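Local coordinates for protein polyhedrin (PDB 5A9C) that probably forms the crystalline matrix of the occlusion bodies, or polyhedra, in which cypovirus particles are embedded inside infected insects, at residues V15-E18 / Q19-I23; F65-W68 / R69-L72; A99-M102 / H103-N107; Y199-Q202 / A203-V207. All coordinates share one frame; numbering follows the deposited sequence.

Contact 1: residues V15-E18 / Q19-I23; sequences VRRE and QQEII
Gln19 N meets Val15 O at 2.8 Å, the first of four successive i to i+4 backbone bonds in this N-terminal alpha-helix, 15-29. The tight part of the contact is this backbone. Gln20 N bonds to Arg16 O, Glu21 N to Arg17 O and Ile22 N to Glu18 O. Short aliphatic parts fill in beside these bonds. Glu21 CG lies 3.3 Å from Arg17 O. Ile22, one turn after Glu18, has CG1 3.4 Å from Glu18 O.

The outer side is loose. Most of these residues are exposed, and no other chain of the assembly touches them. Many of them do touch crystal neighbours. Arg17 and Glu21, one turn apart, are placed for an i to i+4 ion pair on the helix surface. NH1 of Arg17 and OE2 of Glu21 are modelled too close together, so the salt bridge is plausible but its exact geometry is doubtful. As modelled, the carboxylate comes to the edge of the guanidinium, and the two flat groups are turned steeply against each other. Arg17 runs extended from CG to NE, with CG anti to the backbone N (chi1 -171°). Glu21 and Gln20 also touch Ile214 of the C-terminal region. Asp14, just before the helix, accepts Arg17 N with its OD1, in the manner of an N-cap. The carboxylates of Glu18 and Glu21 stay apart, with 6.2 Å between Glu18 OE1 and Glu21 OE1.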
loop_
_atom_site.group_PDB
_atom_site.type_symbol
_atom_site.label_atom_id
_atom_site.label_comp_id
_atom_site.label_asym_id
_atom_site.label_seq_id
_atom_site.Cartn_x
_atom_site.Cartn_y
_atom_site.Cartn_z
ATOM N N VAL A 15 -48.292 2.169 9.128
ATOM C CA VAL A 15 -47.239 2.113 8.120
ATOM C C VAL A 15 -46.061 3.020 8.471
ATOM O O VAL A 15 -44.940 2.787 8.024
ATOM C CB VAL A 15 -47.771 2.442 6.710
ATOM C CG1 VAL A 15 -46.634 2.451 5.697
ATOM C CG2 VAL A 15 -48.834 1.437 6.304
ATOM N N ARG A 16 -46.314 4.051 9.272
ATOM C CA ARG A 16 -45.226 4.883 9.773
ATOM C C ARG A 16 -44.257 4.018 10.571
ATOM O O ARG A 16 -43.038 4.126 10.421
ATOM C CB ARG A 16 -45.762 6.029 10.639
ATOM C CG ARG A 16 -44.668 6.864 11.305
ATOM C CD ARG A 16 -45.233 8.139 11.911
ATOM N NE ARG A 16 -46.251 7.848 12.917
ATOM C CZ ARG A 16 -47.183 8.709 13.304
ATOM N NH1 ARG A 16 -47.235 9.924 12.768
ATOM N NH2 ARG A 16 -48.068 8.354 14.221
ATOM N N ARG A 17 -44.809 3.148 11.409
ATOM C CA ARG A 17 -44.005 2.236 12.205
ATOM C C ARG A 17 -43.325 1.201 11.314
ATOM O O ARG A 17 -42.133 0.943 11.449
ATOM C CB ARG A 17 -44.868 1.530 13.249
ATOM C CG ARG A 17 -44.067 0.725 14.265
ATOM C CD ARG A 17 -44.969 -0.178 15.091
ATOM N NE ARG A 17 -44.444 -0.392 16.438
ATOM C CZ ARG A 17 -43.476 -1.252 16.740
ATOM N NH1 ARG A 17 -42.910 -1.981 15.789
ATOM N NH2 ARG A 17 -43.069 -1.379 17.996
ATOM N N GLU A 18 -44.091 0.612 10.402
ATOM C CA GLU A 18 -43.556 -0.399 9.496
ATOM C C GLU A 18 -42.381 0.142 8.692
ATOM O O GLU A 18 -41.377 -0.543 8.505
ATOM C CB GLU A 18 -44.641 -0.902 8.541
ATOM C CG GLU A 18 -45.792 -1.622 9.220
ATOM C CD GLU A 18 -46.788 -2.193 8.225
ATOM O OE1 GLU A 18 -46.439 -2.309 7.031
ATOM O OE2 GLU A 18 -47.917 -2.526 8.639
ATOM N N GLN A 19 -42.516 1.374 8.212
ATOM C CA GLN A 19 -41.465 1.995 7.420
ATOM C C GLN A 19 -40.212 2.216 8.261
ATOM O O GLN A 19 -39.094 1.985 7.797
ATOM C CB GLN A 19 -41.946 3.319 6.828
ATOM C CG GLN A 19 -40.965 3.945 5.851
ATOM C CD GLN A 19 -41.513 5.198 5.200
ATOM O OE1 GLN A 19 -42.390 5.862 5.750
ATOM N NE2 GLN A 19 -41.003 5.523 4.019
ATOM N N GLN A 20 -40.403 2.659 9.500
ATOM C CA GLN A 20 -39.283 2.845 10.414
ATOM C C GLN A 20 -38.619 1.501 10.718
ATOM O O GLN A 20 -37.406 1.427 10.902
ATOM C CB GLN A 20 -39.748 3.509 11.713
ATOM C CG GLN A 20 -38.617 4.114 12.530
ATOM C CD GLN A 20 -37.970 5.295 11.834
ATOM O OE1 GLN A 20 -38.642 6.263 11.475
ATOM N NE2 GLN A 20 -36.659 5.220 11.635
ATOM N N GLU A 21 -39.427 0.445 10.776
ATOM C CA GLU A 21 -38.911 -0.908 10.973
ATOM C C GLU A 21 -38.081 -1.356 9.773
ATOM O O GLU A 21 -37.015 -1.952 9.927
ATOM C CB GLU A 21 -40.055 -1.893 11.217
ATOM C CG GLU A 21 -40.670 -1.803 12.605
ATOM C CD GLU A 21 -41.945 -2.617 12.730
ATOM O OE1 GLU A 21 -42.437 -3.122 11.698
ATOM O OE2 GLU A 21 -42.456 -2.751 13.860
ATOM N N ILE A 22 -38.574 -1.066 8.576
ATOM C CA ILE A 22 -37.843 -1.404 7.360
ATOM C C ILE A 22 -36.543 -0.613 7.259
ATOM O O ILE A 22 -35.527 -1.134 6.797
ATOM C CB ILE A 22 -38.696 -1.168 6.103
ATOM C CG1 ILE A 22 -39.819 -2.202 6.041
ATOM C CG2 ILE A 22 -37.837 -1.259 4.853
ATOM C CD1 ILE A 22 -39.328 -3.632 5.968
ATOM N N ILE A 23 -36.581 0.644 7.692
ATOM C CA ILE A 23 -35.390 1.487 7.702
ATOM C C ILE A 23 -34.347 0.926 8.664
ATOM O O ILE A 23 -33.157 0.883 8.345
ATOM C CB ILE A 23 -35.731 2.942 8.074
ATOM C CG1 ILE A 23 -36.416 3.641 6.895
ATOM C CG2 ILE A 23 -34.477 3.708 8.478
ATOM C CD1 ILE A 23 -37.055 4.953 7.257
#

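Contact 2: residues F65-W68 / R69-L72; sequences FLNW and RELL
The backbone from Asn67 to Leu71 folds into a single helix-like turn, in which Leu71 N makes a rather bent bond to Asn67 O at 3.2 Å. Asn67 and Glu70 then bond reciprocally. Glu70 OE1 accepts Asn67 N at 3.0 Å through its anti lone pair, the one away from OE2, and the bond is fairly straight at 162°. In return, Asn67 OD1 accepts Glu70 N; its exact position is less certain, because the model crowds it against Arg69. Asn67 CG sits between its own backbone N and carbonyl carbon (chi1 63°), which turns the amide back over the turn. The Asn67 amide and the Glu70 carboxylate are not far from parallel.

This exchange of side-chain and backbone bonds is a capping box, with Asn67 as N-cap of the turn that follows strand 61-66. Two waters bridge Phe65 O and Glu70 OE1, each within hydrogen-bonding distance of both. OE1 thus also links the turn to the end of the strand.

The apolar side chains divide. Leu66 CB packs 4.1 Å from Leu71 CD2, and the two side chains cross at about a right angle. Leu66 also touches Phe54 and Tyr56 of strand 51-58. Trp68 lies side by side with Leu72, with CZ3 3.7 Å from Leu72 CD1. The Arg69 guanidinium stacks on the Asn67 amide, with 27° between planes, but stands almost upright to the indole. Across the interface, Trp68 packs on Asn178 of the second subunit and Arg69 on Val179 of the same subunit.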
loop_
_atom_site.group_PDB
_atom_site.type_symbol
_atom_site.label_atom_id
_atom_site.label_comp_id
_atom_site.label_asym_id
_atom_site.label_seq_id
_atom_site.Cartn_x
_atom_site.Cartn_y
_atom_site.Cartn_z
ATOM N N PHE A 65 -0.518 -3.487 9.117
ATOM C CA PHE A 65 0.660 -3.597 9.967
ATOM C C PHE A 65 0.984 -2.229 10.532
ATOM O O PHE A 65 1.375 -1.319 9.801
ATOM C CB PHE A 65 1.871 -4.149 9.211
ATOM C CG PHE A 65 3.156 -4.091 10.006
ATOM C CD1 PHE A 65 3.393 -4.986 11.035
ATOM C CD2 PHE A 65 4.119 -3.131 9.730
ATOM C CE1 PHE A 65 4.565 -4.933 11.771
ATOM C CE2 PHE A 65 5.297 -3.075 10.462
ATOM C CZ PHE A 65 5.520 -3.977 11.483
ATOM N N LEU A 66 0.797 -2.082 11.837
ATOM C CA LEU A 66 1.143 -0.845 12.511
ATOM C C LEU A 66 2.533 -0.985 13.114
ATOM O O LEU A 66 2.752 -1.817 13.996
ATOM C CB LEU A 66 0.109 -0.524 13.594
ATOM C CG LEU A 66 -1.306 -0.277 13.051
ATOM C CD1 LEU A 66 -2.339 -0.246 14.172
ATOM C CD2 LEU A 66 -1.353 1.006 12.224
ATOM N N ASN A 67 3.478 -0.191 12.623
ATOM C CA ASN A 67 4.845 -0.255 13.126
ATOM C C ASN A 67 4.969 0.461 14.465
ATOM O O ASN A 67 4.062 1.192 14.874
ATOM C CB ASN A 67 5.841 0.313 12.110
ATOM C CG ASN A 67 5.617 1.784 11.834
ATOM O OD1 ASN A 67 5.722 2.614 12.733
ATOM N ND2 ASN A 67 5.312 2.115 10.585
ATOM N N TRP A 68 6.091 0.253 15.144
ATOM C CA TRP A 68 6.249 0.741 16.510
ATOM C C TRP A 68 6.249 2.267 16.607
ATOM O O TRP A 68 5.833 2.829 17.621
ATOM C CB TRP A 68 7.511 0.155 17.157
ATOM C CG TRP A 68 8.791 0.678 16.589
ATOM C CD1 TRP A 68 9.482 0.177 15.524
ATOM C CD2 TRP A 68 9.539 1.804 17.061
ATOM N NE1 TRP A 68 10.615 0.925 15.301
ATOM C CE2 TRP A 68 10.672 1.930 16.231
ATOM C CE3 TRP A 68 9.361 2.718 18.103
ATOM C CZ2 TRP A 68 11.623 2.934 16.412
ATOM C CZ3 TRP A 68 10.304 3.715 18.281
ATOM C CH2 TRP A 68 11.421 3.814 17.439
ATOM N N ARG A 69 6.704 2.938 15.555
ATOM C CA ARG A 69 6.746 4.396 15.569
ATOM C C ARG A 69 5.358 4.992 15.335
ATOM O O ARG A 69 5.021 6.036 15.893
ATOM C CB ARG A 69 7.775 4.933 14.563
ATOM C CG ARG A 69 7.422 4.715 13.100
ATOM C CD ARG A 69 8.656 4.812 12.208
ATOM N NE ARG A 69 9.481 3.606 12.271
ATOM C CZ ARG A 69 9.643 2.752 11.263
ATOM N NH1 ARG A 69 9.049 2.972 10.099
ATOM N NH2 ARG A 69 10.415 1.684 11.416
ATOM N N GLU A 70 4.553 4.318 14.519
ATOM C CA GLU A 70 3.168 4.728 14.303
ATOM C C GLU A 70 2.356 4.611 15.590
ATOM O O GLU A 70 1.435 5.392 15.830
ATOM C CB GLU A 70 2.515 3.876 13.213
ATOM C CG GLU A 70 3.017 4.142 11.806
ATOM C CD GLU A 70 2.324 3.271 10.773
ATOM O OE1 GLU A 70 2.413 2.031 10.885
ATOM O OE2 GLU A 70 1.689 3.828 9.852
ATOM N N LEU A 71 2.703 3.625 16.412
ATOM C CA LEU A 71 1.951 3.333 17.629
ATOM C C LEU A 71 2.279 4.292 18.769
ATOM O O LEU A 71 1.564 4.344 19.768
ATOM C CB LEU A 71 2.198 1.889 18.075
ATOM C CG LEU A 71 1.528 0.779 17.263
ATOM C CD1 LEU A 71 2.044 -0.583 17.693
ATOM C CD2 LEU A 71 0.014 0.843 17.414
ATOM N N LEU A 72 3.360 5.050 18.620
ATOM C CA LEU A 72 3.773 5.984 19.663
ATOM C C LEU A 72 2.808 7.152 19.812
ATOM O O LEU A 72 2.220 7.618 18.835
ATOM C CB LEU A 72 5.180 6.520 19.391
ATOM C CG LEU A 72 6.363 5.575 19.604
ATOM C CD1 LEU A 72 7.644 6.223 19.105
ATOM C CD2 LEU A 72 6.493 5.186 21.066
HETATM O O HOH W 1 3.155 0.324 8.384
HETATM O O HOH W 2 0.461 1.085 8.827
#

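Contact 3: residues A99-M102 / H103-N107; sequences ATNM and HGLNN
Asn101 and Leu105 close a tight connection after strand 96-100, a type I beta turn from Asn101 to Gly104 with a G1 bulge at the glycine.

The backbone bonds come first. Gly104 N bonds to Asn101 O at 2.9 Å and closes the turn. Asn101 N makes a straight bond to Leu105 O at 3.0 Å. Gly104 has positive phi (85°), a conformation that favours glycine. Met102 O accepts Asn178 ND2 of the second subunit.

Among side-chain bonds, Asn101 OD1 accepts His103 N at 2.8 Å, which makes an Asx turn. Leu105 N is a second donor at 3.0 Å from the same OD1. Both stand about 50° out of the amide plane, on opposite faces, and neither lies on a lone pair. With chi1 at 73°, the Asn101 amide swings over the turn to reach both. The Thr100 hydroxyl is hydrogen-bonded to Thr145 OG1 of the neighbouring strand 145-151.

In the packing, Thr100 sets CB and CG2 against the Gly104-Leu105 backbone. His103 packs on Tyr191 of the second subunit.

The ring interactions are between Met102 and His103. Met102 SD approaches the ring obliquely. Met102 CG makes a CH-pi contact over one face, 3.6 Å from the His103 ring centroid, offset toward CD2.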
loop_
_atom_site.group_PDB
_atom_site.type_symbol
_atom_site.label_atom_id
_atom_site.label_comp_id
_atom_site.label_asym_id
_atom_site.label_seq_id
_atom_site.Cartn_x
_atom_site.Cartn_y
_atom_site.Cartn_z
ATOM N N ALA A 99 0.057 -9.626 17.954
ATOM C CA ALA A 99 1.088 -8.673 18.333
ATOM C C ALA A 99 2.445 -9.276 18.000
ATOM O O ALA A 99 2.868 -10.251 18.617
ATOM C CB ALA A 99 0.998 -8.350 19.810
ATOM N N THR A 100 3.109 -8.701 17.009
ATOM C CA THR A 100 4.410 -9.188 16.572
ATOM C C THR A 100 5.507 -8.359 17.233
ATOM O O THR A 100 5.218 -7.444 18.010
ATOM C CB THR A 100 4.530 -9.124 15.036
ATOM O OG1 THR A 100 3.864 -7.950 14.554
ATOM C CG2 THR A 100 3.873 -10.347 14.399
ATOM N N ASN A 101 6.763 -8.681 16.946
ATOM C CA ASN A 101 7.869 -7.916 17.514
ATOM C C ASN A 101 8.135 -6.651 16.707
ATOM O O ASN A 101 7.389 -6.331 15.782
ATOM C CB ASN A 101 9.134 -8.774 17.674
ATOM C CG ASN A 101 9.817 -9.086 16.349
ATOM O OD1 ASN A 101 9.421 -8.594 15.288
ATOM N ND2 ASN A 101 10.863 -9.898 16.412
ATOM N N MET A 102 9.193 -5.927 17.059
ATOM C CA MET A 102 9.459 -4.639 16.433
ATOM C C MET A 102 9.615 -4.748 14.917
ATOM O O MET A 102 9.433 -3.767 14.194
ATOM C CB MET A 102 10.696 -3.979 17.047
ATOM C CG MET A 102 12.006 -4.648 16.684
ATOM S SD MET A 102 13.432 -3.820 17.416
ATOM C CE MET A 102 13.093 -4.045 19.160
ATOM N N HIS A 103 9.944 -5.946 14.439
ATOM C CA HIS A 103 10.186 -6.164 13.015
ATOM C C HIS A 103 8.958 -6.706 12.291
ATOM O O HIS A 103 8.981 -6.894 11.072
ATOM C CB HIS A 103 11.369 -7.116 12.816
ATOM C CG HIS A 103 12.630 -6.655 13.477
ATOM N ND1 HIS A 103 13.517 -5.793 12.872
ATOM C CD2 HIS A 103 13.150 -6.933 14.698
ATOM C CE1 HIS A 103 14.529 -5.557 13.690
ATOM N NE2 HIS A 103 14.329 -6.238 14.803
ATOM N N GLY A 104 7.888 -6.952 13.038
ATOM C CA GLY A 104 6.678 -7.514 12.466
ATOM C C GLY A 104 6.731 -9.029 12.391
ATOM O O GLY A 104 5.979 -9.655 11.641
ATOM N N LEU A 105 7.621 -9.622 13.180
ATOM C CA LEU A 105 7.827 -11.067 13.153
ATOM C C LEU A 105 7.132 -11.762 14.320
ATOM O O LEU A 105 7.107 -11.238 15.431
ATOM C CB LEU A 105 9.326 -11.382 13.180
ATOM C CG LEU A 105 10.134 -11.019 11.934
ATOM C CD1 LEU A 105 11.625 -11.158 12.203
ATOM C CD2 LEU A 105 9.710 -11.887 10.757
ATOM N N ASN A 106 6.573 -12.943 14.065
ATOM C CA ASN A 106 5.970 -13.747 15.126
ATOM C C ASN A 106 6.914 -14.843 15.623
ATOM O O ASN A 106 6.536 -15.693 16.430
ATOM C CB ASN A 106 4.606 -14.315 14.708
ATOM C CG ASN A 106 4.641 -15.002 13.357
ATOM O OD1 ASN A 106 5.581 -15.728 13.036
ATOM N ND2 ASN A 106 3.607 -14.774 12.555
ATOM N N ASN A 107 8.141 -14.812 15.116
ATOM C CA ASN A 107 9.249 -15.572 15.679
ATOM C C ASN A 107 10.490 -14.697 15.582
ATOM O O ASN A 107 10.753 -14.107 14.534
ATOM C CB ASN A 107 9.471 -16.885 14.925
ATOM C CG ASN A 107 10.349 -17.859 15.694
ATOM O OD1 ASN A 107 11.538 -17.611 15.906
ATOM N ND2 ASN A 107 9.766 -18.977 16.114
#

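Contact 4: residues Y199-Q202 / A203-V207; sequences YIDQ and AGLIV
Asp201 OD1 is held by two backbone amides, Ala203 N at 2.8 Å and Leu205 N at 3.1 Å. They reach it from opposite faces of the carboxylate, each well out of its plane. Gly204 N bonds to Asp201 O at 2.8 Å, and Asp201 N to Leu205 O at 2.9 Å. Asp201 CG stands between its backbone N and carbonyl carbon (chi1 77°), which brings OD1 within reach of both amides. The other oxygen, OD2, lies 3.3 Å from Val207 CG1.

These bonds form the tip of a 3:5 beta hairpin made by strands 199-200 and 206-208. It has a type I turn from Asp201 to Gly204 plus a G1 bulge, with Gly204 at positive phi. Ile200 and Ile206 are a non-hydrogen-bonded antiparallel pair and put their side chains on the same face. Beyond them, Val207 N bonds to Tyr199 O at 3.1 Å. On the other face, Val207 CG2 meets the edge of the Tyr199 ring, 3.6 Å from CD2. The two side chains lie side by side and point the same way.

Outer partners fix the tyrosine. Its ring packs on Val188, Ile189 and Ala192 of helix 185-195 and meets Phe43 edge-to-face. Tyr199 OH is hydrogen-bonded to Glu185 OE2. Separately, Gln202 NE2 bonds the turn to Tyr51 OH.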
loop_
_atom_site.group_PDB
_atom_site.type_symbol
_atom_site.label_atom_id
_atom_site.label_comp_id
_atom_site.label_asym_id
_atom_site.label_seq_id
_atom_site.Cartn_x
_atom_site.Cartn_y
_atom_site.Cartn_z
ATOM N N TYR A 199 -17.014 -0.878 20.573
ATOM C CA TYR A 199 -15.950 -0.423 21.460
ATOM C C TYR A 199 -16.151 -1.015 22.850
ATOM O O TYR A 199 -17.280 -1.212 23.292
ATOM C CB TYR A 199 -15.881 1.108 21.527
ATOM C CG TYR A 199 -14.831 1.610 22.495
ATOM C CD1 TYR A 199 -13.476 1.503 22.199
ATOM C CD2 TYR A 199 -15.192 2.176 23.713
ATOM C CE1 TYR A 199 -12.511 1.954 23.092
ATOM C CE2 TYR A 199 -14.237 2.625 24.605
ATOM C CZ TYR A 199 -12.901 2.512 24.294
ATOM O OH TYR A 199 -11.955 2.960 25.194
ATOM N N ILE A 200 -15.045 -1.309 23.524
ATOM C CA ILE A 200 -15.082 -1.859 24.874
ATOM C C ILE A 200 -14.456 -0.844 25.818
ATOM O O ILE A 200 -13.277 -0.516 25.681
ATOM C CB ILE A 200 -14.279 -3.170 24.960
ATOM C CG1 ILE A 200 -14.688 -4.116 23.830
ATOM C CG2 ILE A 200 -14.453 -3.829 26.333
ATOM C CD1 ILE A 200 -13.852 -5.373 23.760
ATOM N N ASP A 201 -15.241 -0.331 26.762
ATOM C CA ASP A 201 -14.730 0.701 27.657
ATOM C C ASP A 201 -13.773 0.120 28.696
ATOM O O ASP A 201 -13.575 -1.092 28.760
ATOM C CB ASP A 201 -15.858 1.533 28.297
ATOM C CG ASP A 201 -16.569 0.816 29.440
ATOM O OD1 ASP A 201 -16.082 -0.229 29.923
ATOM O OD2 ASP A 201 -17.625 1.328 29.872
ATOM N N GLN A 202 -13.176 0.991 29.502
ATOM C CA GLN A 202 -12.118 0.574 30.419
ATOM C C GLN A 202 -12.586 -0.376 31.522
ATOM O O GLN A 202 -11.765 -1.003 32.194
ATOM C CB GLN A 202 -11.401 1.795 31.000
ATOM C CG GLN A 202 -10.601 2.560 29.954
ATOM C CD GLN A 202 -9.980 3.837 30.490
ATOM O OE1 GLN A 202 -10.034 4.117 31.688
ATOM N NE2 GLN A 202 -9.381 4.617 29.599
ATOM N N ALA A 203 -13.901 -0.488 31.696
ATOM C CA ALA A 203 -14.468 -1.430 32.657
ATOM C C ALA A 203 -14.802 -2.762 31.989
ATOM O O ALA A 203 -15.268 -3.693 32.641
ATOM C CB ALA A 203 -15.707 -0.839 33.320
ATOM N N GLY A 204 -14.564 -2.842 30.683
ATOM C CA GLY A 204 -14.783 -4.069 29.942
ATOM C C GLY A 204 -16.172 -4.184 29.346
ATOM O O GLY A 204 -16.534 -5.222 28.795
ATOM N N LEU A 205 -16.956 -3.117 29.450
ATOM C CA LEU A 205 -18.318 -3.133 28.933
ATOM C C LEU A 205 -18.361 -2.784 27.452
ATOM O O LEU A 205 -17.613 -1.928 26.981
ATOM C CB LEU A 205 -19.213 -2.171 29.719
ATOM C CG LEU A 205 -19.478 -2.547 31.179
ATOM C CD1 LEU A 205 -20.309 -1.479 31.879
ATOM C CD2 LEU A 205 -20.161 -3.903 31.257
ATOM N N ILE A 206 -19.241 -3.455 26.723
ATOM C CA ILE A 206 -19.487 -3.116 25.329
ATOM C C ILE A 206 -20.418 -1.910 25.286
ATOM O O ILE A 206 -21.606 -2.020 25.594
ATOM C CB ILE A 206 -20.106 -4.300 24.569
ATOM C CG1 ILE A 206 -19.163 -5.506 24.623
ATOM C CG2 ILE A 206 -20.412 -3.908 23.130
ATOM C CD1 ILE A 206 -19.748 -6.768 24.038
ATOM N N VAL A 207 -19.870 -0.759 24.908
ATOM C CA VAL A 207 -20.593 0.505 25.014
ATOM C C VAL A 207 -20.942 1.124 23.663
ATOM O O VAL A 207 -21.531 2.202 23.602
ATOM C CB VAL A 207 -19.808 1.526 25.858
ATOM C CG1 VAL A 207 -19.692 1.039 27.298
ATOM C CG2 VAL A 207 -18.430 1.761 25.259
#

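Overall arrangement
The chain is polyhedrin with its base domain deleted. Contact 1 is a surface contact, far out on the N-terminal helix; its centre lies about 45 Å from that of contact 2. Regular helix bonds dominate there, with a probable charged pair outside. Contacts 2, 3 and 4 are partly buried turns. An Asn or Asp oxygen takes two backbone amides in contacts 3 and 4, but one in contact 2, where Glu70 returns a bond. Contacts 2 and 3 lie at the ends of the outer strands of one three-stranded sheet, with 145-151 between. They touch where Phe65 CE1 lies 3.4 Å from Gly104 CA, and both meet the second subunit. Contact 4 rests on helix 185-195 within its own chain.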